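Local coordinates for VgrG protein (Vibrio cholerae, PDB 4E1D), which carries an actin cross-linking domain that probably joins actin monomers covalently, using ATP and divalent metal ions, as a type VI secretion effector, at residues E196-Y201 and W275-R280; E28-G33 and T86-L91; S23-E28 and A175-A180. All coordinates share one frame; numbering follows the deposited sequence. Where two conformers were deposited one is given.

How the contacts relate
Strand 24-32 supplies the first half of two contacts. Contact 3 pairs its beginning with residues 175-180, closing a loop of almost 150 residues. Contact 2 pairs its later part with residues 86-91, closing a loop of 52 residues, with strands but no helix, nested inside that one. Glu28 belongs to both, and its carboxylate reaches manganese beside the ADP. Strand 24-32 thus lies between strands 85-97 and 167-180. Contact 1 follows in series: it closes a separate, largely helical loop by bringing 196-201, after helix 190-196, against 275-280, whose strand 277-279 runs beside strand 344-352. All three contacts reach ADP, although the centres of contacts 1 and 2 are about 25 Å apart.

Contact 1 (E196-Y201 and W275-R280); sequences ESAPWY and WEILPR. With ADP (adenosine-5'-diphosphate), chain B.
Trp275 turns the edge of its six-membered ring, at CE3 and CZ3, onto one face of the Trp200 indole. This T-shaped pair has its centroids 4.8 Å apart and its planes at 77°, with CE3 of Trp275 only 3.5 Å from CD1 of Trp200. The opposite face of Trp200 rests on CB of Ala198 and CB of Tyr201. A chi1 of 53°, which puts CG between the backbone N and the carbonyl carbon, folds the indole back over its own turn. That turn is a type I beta turn from Ala198 to Tyr201, joining helices 190-196 and 204-212. It meets the chain where helix 269-275 ends, Glu276 adopts positive phi and strand 277-279 starts. Here Trp200 NE1 donates to Ile277 O (2.7 Å); the nitrogen is in the plane of that carbonyl, but the oxygen sits 20° out of the indole plane. Pro279 CG approaches Trp200 CZ2 obliquely at 3.8 Å. The far tip of Ile277, CD1, lies 3.8 Å from Ala198 CB, while Phe350 and Phe352 of strand 344-352 also touch this isoleucine. Past the strand, Arg280 sends NH2 to within 3.1 Å of the ADP phosphate oxygen O2B.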
loop_
_atom_site.group_PDB
_atom_site.type_symbol
_atom_site.label_atom_id
_atom_site.label_comp_id
_atom_site.label_asym_id
_atom_site.label_seq_id
_atom_site.Cartn_x
_atom_site.Cartn_y
_atom_site.Cartn_z
ATOM N N GLU A 196 10.186 -2.457 12.876
ATOM C CA GLU A 196 11.640 -2.469 13.061
ATOM C C GLU A 196 12.233 -3.849 12.794
ATOM O O GLU A 196 13.434 -3.945 12.553
ATOM C CB GLU A 196 12.025 -1.975 14.467
ATOM C CG GLU A 196 11.898 -0.470 14.663
ATOM C CD GLU A 196 11.795 -0.040 16.114
ATOM O OE1 GLU A 196 12.251 -0.805 16.993
ATOM O OE2 GLU A 196 11.236 1.049 16.375
ATOM N N SER A 197 11.394 -4.910 12.815
ATOM C CA SER A 197 11.827 -6.275 12.524
ATOM C C SER A 197 12.048 -6.501 11.013
ATOM O O SER A 197 12.521 -7.573 10.621
ATOM C CB SER A 197 10.853 -7.296 13.103
ATOM O OG SER A 197 9.684 -7.441 12.312
ATOM N N ALA A 198 11.734 -5.480 10.172
ATOM C CA ALA A 198 11.926 -5.518 8.719
ATOM C C ALA A 198 13.377 -5.894 8.431
ATOM O O ALA A 198 14.277 -5.358 9.087
ATOM C CB ALA A 198 11.591 -4.171 8.094
ATOM N N PRO A 199 13.623 -6.876 7.532
ATOM C CA PRO A 199 15.003 -7.323 7.303
ATOM C C PRO A 199 15.951 -6.264 6.754
ATOM O O PRO A 199 17.160 -6.361 6.967
ATOM C CB PRO A 199 14.833 -8.521 6.373
ATOM C CG PRO A 199 13.386 -8.936 6.529
ATOM C CD PRO A 199 12.672 -7.656 6.715
ATOM N N TRP A 200 15.407 -5.240 6.087
ATOM C CA TRP A 200 16.188 -4.135 5.548
ATOM C C TRP A 200 16.564 -3.112 6.628
ATOM O O TRP A 200 17.527 -2.371 6.439
ATOM C CB TRP A 200 15.458 -3.460 4.376
ATOM C CG TRP A 200 14.055 -3.023 4.675
ATOM C CD1 TRP A 200 12.912 -3.710 4.398
ATOM C CD2 TRP A 200 13.645 -1.794 5.298
ATOM N NE1 TRP A 200 11.814 -2.988 4.801
ATOM C CE2 TRP A 200 12.235 -1.806 5.360
ATOM C CE3 TRP A 200 14.335 -0.678 5.805
ATOM C CZ2 TRP A 200 11.500 -0.759 5.936
ATOM C CZ3 TRP A 200 13.609 0.353 6.382
ATOM C CH2 TRP A 200 12.208 0.310 6.441
ATOM N N TYR A 201 15.798 -3.040 7.736
ATOM C CA TYR A 201 16.087 -2.086 8.805
ATOM C C TYR A 201 17.264 -2.541 9.656
ATOM O O TYR A 201 17.244 -3.635 10.220
ATOM C CB TYR A 201 14.845 -1.764 9.662
ATOM C CG TYR A 201 15.110 -0.737 10.746
ATOM C CD1 TYR A 201 15.407 0.587 10.427
ATOM C CD2 TYR A 201 15.092 -1.094 12.091
ATOM C CE1 TYR A 201 15.661 1.532 11.419
ATOM C CE2 TYR A 201 15.342 -0.156 13.093
ATOM C CZ TYR A 201 15.625 1.157 12.752
ATOM O OH TYR A 201 15.864 2.092 13.727
ATOM N N TRP A 275 11.234 -6.350 -0.345
ATOM C CA TRP A 275 11.257 -5.460 0.820
ATOM C C TRP A 275 10.586 -6.136 2.012
ATOM O O TRP A 275 10.983 -5.894 3.153
ATOM C CB TRP A 275 10.507 -4.146 0.532
ATOM C CG TRP A 275 11.267 -3.138 -0.267
ATOM C CD1 TRP A 275 11.219 -2.973 -1.618
ATOM C CD2 TRP A 275 12.145 -2.119 0.233
ATOM N NE1 TRP A 275 12.010 -1.918 -1.994
ATOM C CE2 TRP A 275 12.606 -1.383 -0.882
ATOM C CE3 TRP A 275 12.620 -1.773 1.511
ATOM C CZ2 TRP A 275 13.531 -0.332 -0.761
ATOM C CZ3 TRP A 275 13.486 -0.693 1.635
ATOM C CH2 TRP A 275 13.935 0.014 0.508
ATOM N N GLU A 276 9.526 -6.942 1.743
ATOM C CA GLU A 276 8.663 -7.661 2.705
ATOM C C GLU A 276 7.757 -6.659 3.407
ATOM O O GLU A 276 6.535 -6.751 3.275
ATOM C CB GLU A 276 9.452 -8.526 3.707
ATOM C CG GLU A 276 10.195 -9.685 3.067
ATOM C CD GLU A 276 11.056 -10.497 4.014
ATOM O OE1 GLU A 276 12.069 -11.068 3.547
ATOM O OE2 GLU A 276 10.713 -10.575 5.216
ATOM N N ILE A 277 8.363 -5.697 4.137
ATOM C CA ILE A 277 7.671 -4.579 4.763
ATOM C C ILE A 277 8.079 -3.397 3.861
ATOM O O ILE A 277 9.199 -2.883 3.962
ATOM C CB ILE A 277 8.030 -4.406 6.269
ATOM C CG1 ILE A 277 7.653 -5.675 7.072
ATOM C CG2 ILE A 277 7.366 -3.154 6.854
ATOM C CD1 ILE A 277 8.142 -5.744 8.531
ATOM N N LEU A 278 7.199 -3.058 2.903
ATOM C CA LEU A 278 7.441 -2.025 1.896
ATOM C C LEU A 278 7.163 -0.570 2.338
ATOM O O LEU A 278 6.003 -0.228 2.562
ATOM C CB LEU A 278 6.698 -2.388 0.584
ATOM C CG LEU A 278 6.743 -1.381 -0.563
ATOM C CD1 LEU A 278 8.098 -1.378 -1.249
ATOM C CD2 LEU A 278 5.631 -1.644 -1.563
ATOM N N PRO A 279 8.195 0.319 2.409
ATOM C CA PRO A 279 7.924 1.734 2.741
ATOM C C PRO A 279 7.004 2.350 1.686
ATOM O O PRO A 279 7.226 2.170 0.482
ATOM C CB PRO A 279 9.318 2.379 2.752
ATOM C CG PRO A 279 10.271 1.228 2.927
ATOM C CD PRO A 279 9.634 0.101 2.169
ATOM N N ARG A 280 5.916 2.988 2.150
ATOM C CA ARG A 280 4.883 3.585 1.299
ATOM C C ARG A 280 4.908 5.109 1.272
ATOM O O ARG A 280 4.141 5.719 0.536
ATOM C CB ARG A 280 3.489 3.056 1.700
ATOM C CG ARG A 280 3.248 1.572 1.379
ATOM C CD ARG A 280 3.078 1.274 -0.111
ATOM N NE ARG A 280 1.896 1.929 -0.684
ATOM C CZ ARG A 280 1.935 2.970 -1.511
ATOM N NH1 ARG A 280 3.099 3.483 -1.892
ATOM N NH2 ARG A 280 0.810 3.502 -1.969
HETATM P PB ADP B . -1.797 0.704 -3.913
HETATM O O1B ADP B . -2.271 1.024 -5.265
HETATM O O2B ADP B . -0.358 1.195 -3.738
HETATM O O3B ADP B . -1.866 -0.797 -3.669
HETATM P PA ADP B . -4.292 1.607 -2.575
HETATM O O1A ADP B . -4.769 2.977 -2.883
HETATM O O2A ADP B . -5.070 0.585 -3.451
HETATM O O3A ADP B . -2.719 1.477 -2.855
HETATM O "O5'" ADP B . -4.548 1.279 -1.037
HETATM C "C5'" ADP B . -3.709 1.930 -0.071
HETATM C "C4'" ADP B . -3.822 1.225 1.255
HETATM O "O4'" ADP B . -3.303 2.070 2.305
HETATM C "C3'" ADP B . -5.228 0.816 1.691
HETATM O "O3'" ADP B . -5.257 -0.502 2.230
HETATM C "C2'" ADP B . -5.613 1.918 2.681
HETATM O "O2'" ADP B . -6.543 1.510 3.675
HETATM C "C1'" ADP B . -4.270 2.204 3.326
HETATM N N9 ADP B . -4.140 3.534 3.927
HETATM C C8 ADP B . -4.416 4.739 3.343
HETATM N N7 ADP B . -4.233 5.768 4.142
HETATM C C5 ADP B . -3.800 5.191 5.330
HETATM C C6 ADP B . -3.470 5.733 6.587
HETATM N N6 ADP B . -3.575 7.022 6.880
HETATM N N1 ADP B . -3.095 4.871 7.565
HETATM C C2 ADP B . -3.068 3.558 7.291
HETATM N N3 ADP B . -3.372 2.929 6.151
HETATM C C4 ADP B . -3.734 3.805 5.200
#

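Contact 2 (E28-G33 and T86-L91); sequences ENELAG and THTVEL. With MN (manganese (II) ion), chain D; ADP (adenosine-5'-diphosphate), chain B.
The carboxylates of Glu28 and Glu90 converge on one manganese ion with their planes 58° apart. Glu28 binds it through OE2 at 2.2 Å, and Glu90 through OE1 at 2.5 Å. The second oxygen of Glu90, OE2, is turned instead toward CB of Glu28, 3.5 Å away. A third carboxylate, that of Glu30, leans away from Glu90 toward Thr88, where its OE1 accepts the hydroxyl proton of Thr88 OG1 at 2.8 Å on the anti lone pair, away from OE2. With CG anti to the backbone N (chi1 -169°) and an extended chain beyond it, Glu30 extends diagonally across the strand pair to this threonine, two residues before its bridge partner Glu90; Thr88 OG1 is also hydrogen-bonded to the backbone N of Met64.

Beneath these groups strands 24-32 and 85-97 run antiparallel. Asn29 and Leu91 form a hydrogen-bonded pair, joined N to O in both directions, and Glu30 and Glu90 form the non-hydrogen-bonded pair next to it. Leu31 N then bonds to Val89 O at 2.9 Å. The strands part here, and in the other direction a water bridges Leu31 O and Val89 N. Leu31 CD1 touches both Val89 CG1 (3.8 Å) and Leu91 CG (4.0 Å), the leucine lying side by side with the valine, and helix 101-124 packs on this apolar part through Met111, Leu114 and Phe118.

ADP O3B binds the same manganese, so the metal bridges both strands to the beta-phosphate. Its positive charge would offset the repulsion expected among the two carboxylates and the phosphate, which is consistent with metal-assisted nucleotide binding as in glutamine synthetase-like enzymes.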
loop_
_atom_site.group_PDB
_atom_site.type_symbol
_atom_site.label_atom_id
_atom_site.label_comp_id
_atom_site.label_asym_id
_atom_site.label_seq_id
_atom_site.Cartn_x
_atom_site.Cartn_y
_atom_site.Cartn_z
ATOM N N GLU A 28 -6.051 -4.478 2.185
ATOM C CA GLU A 28 -6.345 -4.708 0.774
ATOM C C GLU A 28 -6.765 -6.149 0.661
ATOM O O GLU A 28 -6.107 -7.018 1.230
ATOM C CB GLU A 28 -5.129 -4.430 -0.109
ATOM C CG GLU A 28 -4.786 -2.960 -0.218
ATOM C CD GLU A 28 -3.429 -2.722 -0.841
ATOM O OE1 GLU A 28 -2.417 -2.802 -0.111
ATOM O OE2 GLU A 28 -3.376 -2.499 -2.072
ATOM N N ASN A 29 -7.881 -6.402 -0.032
ATOM C CA ASN A 29 -8.444 -7.737 -0.152
ATOM C C ASN A 29 -8.880 -8.059 -1.575
ATOM O O ASN A 29 -9.977 -7.676 -1.979
ATOM C CB ASN A 29 -9.602 -7.874 0.847
ATOM C CG ASN A 29 -10.116 -9.271 1.064
ATOM O OD1 ASN A 29 -9.384 -10.264 0.964
ATOM N ND2 ASN A 29 -11.386 -9.359 1.426
ATOM N N GLU A 30 -8.020 -8.764 -2.328
ATOM C CA GLU A 30 -8.319 -9.159 -3.699
ATOM C C GLU A 30 -9.256 -10.373 -3.676
ATOM O O GLU A 30 -8.932 -11.402 -3.077
ATOM C CB GLU A 30 -7.037 -9.426 -4.499
ATOM C CG GLU A 30 -7.280 -9.572 -5.992
ATOM C CD GLU A 30 -6.107 -10.084 -6.806
ATOM O OE1 GLU A 30 -6.030 -9.751 -8.009
ATOM O OE2 GLU A 30 -5.265 -10.823 -6.248
ATOM N N LEU A 31 -10.432 -10.225 -4.307
ATOM C CA LEU A 31 -11.460 -11.259 -4.362
ATOM C C LEU A 31 -11.201 -12.319 -5.410
ATOM O O LEU A 31 -10.543 -12.065 -6.427
ATOM C CB LEU A 31 -12.864 -10.655 -4.555
ATOM C CG LEU A 31 -13.350 -9.660 -3.503
ATOM C CD1 LEU A 31 -14.649 -9.050 -3.926
ATOM C CD2 LEU A 31 -13.500 -10.312 -2.132
ATOM N N ALA A 32 -11.736 -13.518 -5.138
ATOM C CA ALA A 32 -11.641 -14.689 -5.990
ATOM C C ALA A 32 -13.038 -15.145 -6.435
ATOM O O ALA A 32 -13.966 -15.147 -5.629
ATOM C CB ALA A 32 -10.931 -15.807 -5.236
ATOM N N GLY A 33 -13.166 -15.525 -7.702
ATOM C CA GLY A 33 -14.419 -16.031 -8.259
ATOM C C GLY A 33 -15.178 -15.101 -9.187
ATOM O O GLY A 33 -16.242 -15.475 -9.687
ATOM N N THR A 86 -11.311 -6.251 -18.527
ATOM C CA THR A 86 -11.688 -7.027 -17.337
ATOM C C THR A 86 -10.568 -6.895 -16.308
ATOM O O THR A 86 -9.388 -6.863 -16.667
ATOM C CB THR A 86 -11.937 -8.519 -17.637
ATOM O OG1 THR A 86 -10.748 -9.119 -18.140
ATOM C CG2 THR A 86 -13.093 -8.757 -18.571
ATOM N N HIS A 87 -10.938 -6.828 -15.033
ATOM C CA HIS A 87 -9.986 -6.718 -13.937
ATOM C C HIS A 87 -10.444 -7.546 -12.755
ATOM O O HIS A 87 -11.639 -7.797 -12.610
ATOM C CB HIS A 87 -9.864 -5.260 -13.465
ATOM C CG HIS A 87 -9.312 -4.312 -14.476
ATOM N ND1 HIS A 87 -7.977 -3.954 -14.475
ATOM C CD2 HIS A 87 -9.941 -3.653 -15.476
ATOM C CE1 HIS A 87 -7.832 -3.117 -15.488
ATOM N NE2 HIS A 87 -8.986 -2.904 -16.118
ATOM N N THR A 88 -9.511 -7.910 -11.869
ATOM C CA THR A 88 -9.866 -8.570 -10.617
ATOM C C THR A 88 -10.380 -7.456 -9.684
ATOM O O THR A 88 -10.013 -6.286 -9.846
ATOM C CB THR A 88 -8.660 -9.288 -9.986
ATOM O OG1 THR A 88 -7.590 -8.361 -9.808
ATOM C CG2 THR A 88 -8.186 -10.484 -10.791
ATOM N N VAL A 89 -11.245 -7.809 -8.734
ATOM C CA VAL A 89 -11.783 -6.835 -7.783
ATOM C C VAL A 89 -10.938 -6.872 -6.514
ATOM O O VAL A 89 -10.571 -7.951 -6.036
ATOM C CB VAL A 89 -13.297 -7.047 -7.491
ATOM C CG1 VAL A 89 -13.791 -6.174 -6.334
ATOM C CG2 VAL A 89 -14.131 -6.785 -8.733
ATOM N N GLU A 90 -10.611 -5.690 -5.992
ATOM C CA GLU A 90 -9.875 -5.580 -4.754
ATOM C C GLU A 90 -10.618 -4.643 -3.829
ATOM O O GLU A 90 -10.920 -3.509 -4.202
ATOM C CB GLU A 90 -8.443 -5.098 -4.987
ATOM C CG GLU A 90 -7.587 -5.151 -3.734
ATOM C CD GLU A 90 -6.226 -4.508 -3.885
ATOM O OE1 GLU A 90 -6.165 -3.341 -4.333
ATOM O OE2 GLU A 90 -5.218 -5.167 -3.540
ATOM N N LEU A 91 -10.917 -5.121 -2.629
ATOM C CA LEU A 91 -11.589 -4.323 -1.609
ATOM C C LEU A 91 -10.513 -3.630 -0.763
ATOM O O LEU A 91 -9.683 -4.290 -0.129
ATOM C CB LEU A 91 -12.542 -5.185 -0.754
ATOM C CG LEU A 91 -13.562 -6.082 -1.495
ATOM C CD1 LEU A 91 -14.472 -6.794 -0.517
ATOM C CD2 LEU A 91 -14.377 -5.299 -2.527
HETATM MN MN MN D . -4.116 -1.879 -4.055
HETATM P PB ADP B . -1.797 0.704 -3.913
HETATM O O1B ADP B . -2.271 1.024 -5.265
HETATM O O2B ADP B . -0.358 1.195 -3.738
HETATM O O3B ADP B . -1.866 -0.797 -3.669
HETATM P PA ADP B . -4.292 1.607 -2.575
HETATM O O1A ADP B . -4.769 2.977 -2.883
HETATM O O2A ADP B . -5.070 0.585 -3.451
HETATM O O3A ADP B . -2.719 1.477 -2.855
HETATM O "O5'" ADP B . -4.548 1.279 -1.037
HETATM C "C5'" ADP B . -3.709 1.930 -0.071
HETATM C "C4'" ADP B . -3.822 1.225 1.255
HETATM O "O4'" ADP B . -3.303 2.070 2.305
HETATM C "C3'" ADP B . -5.228 0.816 1.691
HETATM O "O3'" ADP B . -5.257 -0.502 2.230
HETATM C "C2'" ADP B . -5.613 1.918 2.681
HETATM O "O2'" ADP B . -6.543 1.510 3.675
HETATM C "C1'" ADP B . -4.270 2.204 3.326
HETATM N N9 ADP B . -4.140 3.534 3.927
HETATM C C8 ADP B . -4.416 4.739 3.343
HETATM N N7 ADP B . -4.233 5.768 4.142
HETATM C C5 ADP B . -3.800 5.191 5.330
HETATM C C6 ADP B . -3.470 5.733 6.587
HETATM N N6 ADP B . -3.575 7.022 6.880
HETATM N N1 ADP B . -3.095 4.871 7.565
HETATM C C2 ADP B . -3.068 3.558 7.291
HETATM N N3 ADP B . -3.372 2.929 6.151
HETATM C C4 ADP B . -3.734 3.805 5.200
HETATM O O HOH W 1 -12.010 -10.423 -8.367
#

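Contact 3 (S23-E28 and A175-A180); sequences SSIGIE and ATVGVA. With MN (manganese (II) ion), chain D; ADP (adenosine-5'-diphosphate), chain B.
Two antiparallel strands, 24-28 and 175-180, form the part of the nucleotide site that lies along the adenosine of ADP. Ser24 and Gly178 make one hydrogen-bonded pair and Gly26 and Thr176 another, each closed by two backbone bonds; Thr176 N to Gly26 O, at 2.7 Å, is the shortest. On the ADP side, Ser24 OG donates to adenine N1 at 2.8 Å. With chi1 at 52° the hydroxyl swings in over its own backbone, where Gly178 has no side chain to meet it. Gly26, likewise without a side chain, lets the ribose approach until O2' is 3.2 Å from its CA. Thr176 lies beside the sugar, with CG2 3.8 Å from O4', and a water links its OG1 to Glu28 OE1 and ADP O3'. Ribose O3' also donates a weak bond to Ile27 O.

The other side of the pair is apolar: Ile25 and Val177 meet at an oblique angle, CD1 to CG2 at 3.9 Å, with Ala175 and Ile27 alongside. Strand 344-352 flanks 167-180, touching Thr176 and Val177, while strand 85-97 flanks 24-32. Leu192 and Leu195 of helix 190-196 pack on Val179.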
loop_
_atom_site.group_PDB
_atom_site.type_symbol
_atom_site.label_atom_id
_atom_site.label_comp_id
_atom_site.label_asym_id
_atom_site.label_seq_id
_atom_site.Cartn_x
_atom_site.Cartn_y
_atom_site.Cartn_z
ATOM N N SER A 23 -1.223 5.106 15.923
ATOM C CA SER A 23 -0.960 4.199 14.806
ATOM C C SER A 23 -2.241 3.827 14.058
ATOM O O SER A 23 -3.296 3.650 14.684
ATOM C CB SER A 23 -0.242 2.940 15.284
ATOM O OG SER A 23 -1.018 2.228 16.233
ATOM N N SER A 24 -2.146 3.723 12.724
ATOM C CA SER A 24 -3.278 3.393 11.869
ATOM C C SER A 24 -3.049 2.135 11.036
ATOM O O SER A 24 -1.912 1.701 10.855
ATOM C CB SER A 24 -3.626 4.577 10.975
ATOM O OG SER A 24 -2.499 5.061 10.267
ATOM N N ILE A 25 -4.150 1.537 10.561
ATOM C CA ILE A 25 -4.135 0.327 9.743
ATOM C C ILE A 25 -5.179 0.345 8.612
ATOM O O ILE A 25 -6.330 0.732 8.817
ATOM C CB ILE A 25 -4.154 -0.977 10.601
ATOM C CG1 ILE A 25 -3.859 -2.238 9.739
ATOM C CG2 ILE A 25 -5.448 -1.102 11.430
ATOM C CD1 ILE A 25 -3.168 -3.375 10.444
ATOM N N GLY A 26 -4.730 -0.067 7.432
ATOM C CA GLY A 26 -5.519 -0.205 6.219
ATOM C C GLY A 26 -5.294 -1.576 5.615
ATOM O O GLY A 26 -4.194 -2.123 5.736
ATOM N N ILE A 27 -6.335 -2.170 5.002
ATOM C CA ILE A 27 -6.228 -3.506 4.403
ATOM C C ILE A 27 -6.624 -3.532 2.934
ATOM O O ILE A 27 -7.429 -2.714 2.493
ATOM C CB ILE A 27 -6.932 -4.629 5.238
ATOM C CG1 ILE A 27 -8.464 -4.424 5.316
ATOM C CG2 ILE A 27 -6.296 -4.796 6.637
ATOM C CD1 ILE A 27 -9.294 -5.637 5.684
ATOM N N GLU A 28 -6.051 -4.478 2.185
ATOM C CA GLU A 28 -6.345 -4.708 0.774
ATOM C C GLU A 28 -6.765 -6.149 0.661
ATOM O O GLU A 28 -6.107 -7.018 1.230
ATOM C CB GLU A 28 -5.129 -4.430 -0.109
ATOM C CG GLU A 28 -4.786 -2.960 -0.218
ATOM C CD GLU A 28 -3.429 -2.722 -0.841
ATOM O OE1 GLU A 28 -2.417 -2.802 -0.111
ATOM O OE2 GLU A 28 -3.376 -2.499 -2.072
ATOM N N ALA A 175 -1.774 -5.592 4.199
ATOM C CA ALA A 175 -2.044 -4.661 5.286
ATOM C C ALA A 175 -1.050 -3.517 5.190
ATOM O O ALA A 175 0.081 -3.729 4.762
ATOM C CB ALA A 175 -1.926 -5.360 6.632
ATOM N N THR A 176 -1.483 -2.305 5.542
ATOM C CA THR A 176 -0.665 -1.096 5.547
ATOM C C THR A 176 -0.765 -0.441 6.927
ATOM O O THR A 176 -1.862 -0.104 7.382
ATOM C CB THR A 176 -1.006 -0.169 4.368
ATOM O OG1 THR A 176 -0.716 -0.855 3.149
ATOM C CG2 THR A 176 -0.211 1.132 4.397
ATOM N N VAL A 177 0.387 -0.305 7.602
ATOM C CA VAL A 177 0.478 0.274 8.940
ATOM C C VAL A 177 1.114 1.661 8.858
ATOM O O VAL A 177 2.141 1.837 8.205
ATOM C CB VAL A 177 1.199 -0.688 9.935
ATOM C CG1 VAL A 177 1.476 -0.022 11.285
ATOM C CG2 VAL A 177 0.409 -1.980 10.132
ATOM N N GLY A 178 0.461 2.627 9.488
ATOM C CA GLY A 178 0.912 4.008 9.559
ATOM C C GLY A 178 1.281 4.378 10.977
ATOM O O GLY A 178 0.459 4.228 11.884
ATOM N N VAL A 179 2.536 4.822 11.183
ATOM C CA VAL A 179 3.063 5.221 12.495
ATOM C C VAL A 179 3.670 6.619 12.429
ATOM O O VAL A 179 4.082 7.051 11.350
ATOM C CB VAL A 179 4.084 4.194 13.077
ATOM C CG1 VAL A 179 3.419 2.860 13.413
ATOM C CG2 VAL A 179 5.300 4.009 12.160
ATOM N N ALA A 180 3.766 7.307 13.585
ATOM C CA ALA A 180 4.419 8.620 13.680
ATOM C C ALA A 180 5.893 8.400 13.313
ATOM O O ALA A 180 6.525 7.483 13.853
ATOM C CB ALA A 180 4.309 9.169 15.104
HETATM MN MN MN D . -4.116 -1.879 -4.055
HETATM P PB ADP B . -1.797 0.704 -3.913
HETATM O O1B ADP B . -2.271 1.024 -5.265
HETATM O O2B ADP B . -0.358 1.195 -3.738
HETATM O O3B ADP B . -1.866 -0.797 -3.669
HETATM P PA ADP B . -4.292 1.607 -2.575
HETATM O O1A ADP B . -4.769 2.977 -2.883
HETATM O O2A ADP B . -5.070 0.585 -3.451
HETATM O O3A ADP B . -2.719 1.477 -2.855
HETATM O "O5'" ADP B . -4.548 1.279 -1.037
HETATM C "C5'" ADP B . -3.709 1.930 -0.071
HETATM C "C4'" ADP B . -3.822 1.225 1.255
HETATM O "O4'" ADP B . -3.303 2.070 2.305
HETATM C "C3'" ADP B . -5.228 0.816 1.691
HETATM O "O3'" ADP B . -5.257 -0.502 2.230
HETATM C "C2'" ADP B . -5.613 1.918 2.681
HETATM O "O2'" ADP B . -6.543 1.510 3.675
HETATM C "C1'" ADP B . -4.270 2.204 3.326
HETATM N N9 ADP B . -4.140 3.534 3.927
HETATM C C8 ADP B . -4.416 4.739 3.343
HETATM N N7 ADP B . -4.233 5.768 4.142
HETATM C C5 ADP B . -3.800 5.191 5.330
HETATM C C6 ADP B . -3.470 5.733 6.587
HETATM N N6 ADP B . -3.575 7.022 6.880
HETATM N N1 ADP B . -3.095 4.871 7.565
HETATM C C2 ADP B . -3.068 3.558 7.291
HETATM N N3 ADP B . -3.372 2.929 6.151
HETATM C C4 ADP B . -3.734 3.805 5.200
HETATM O O HOH W 2 -3.063 -2.361 2.601
#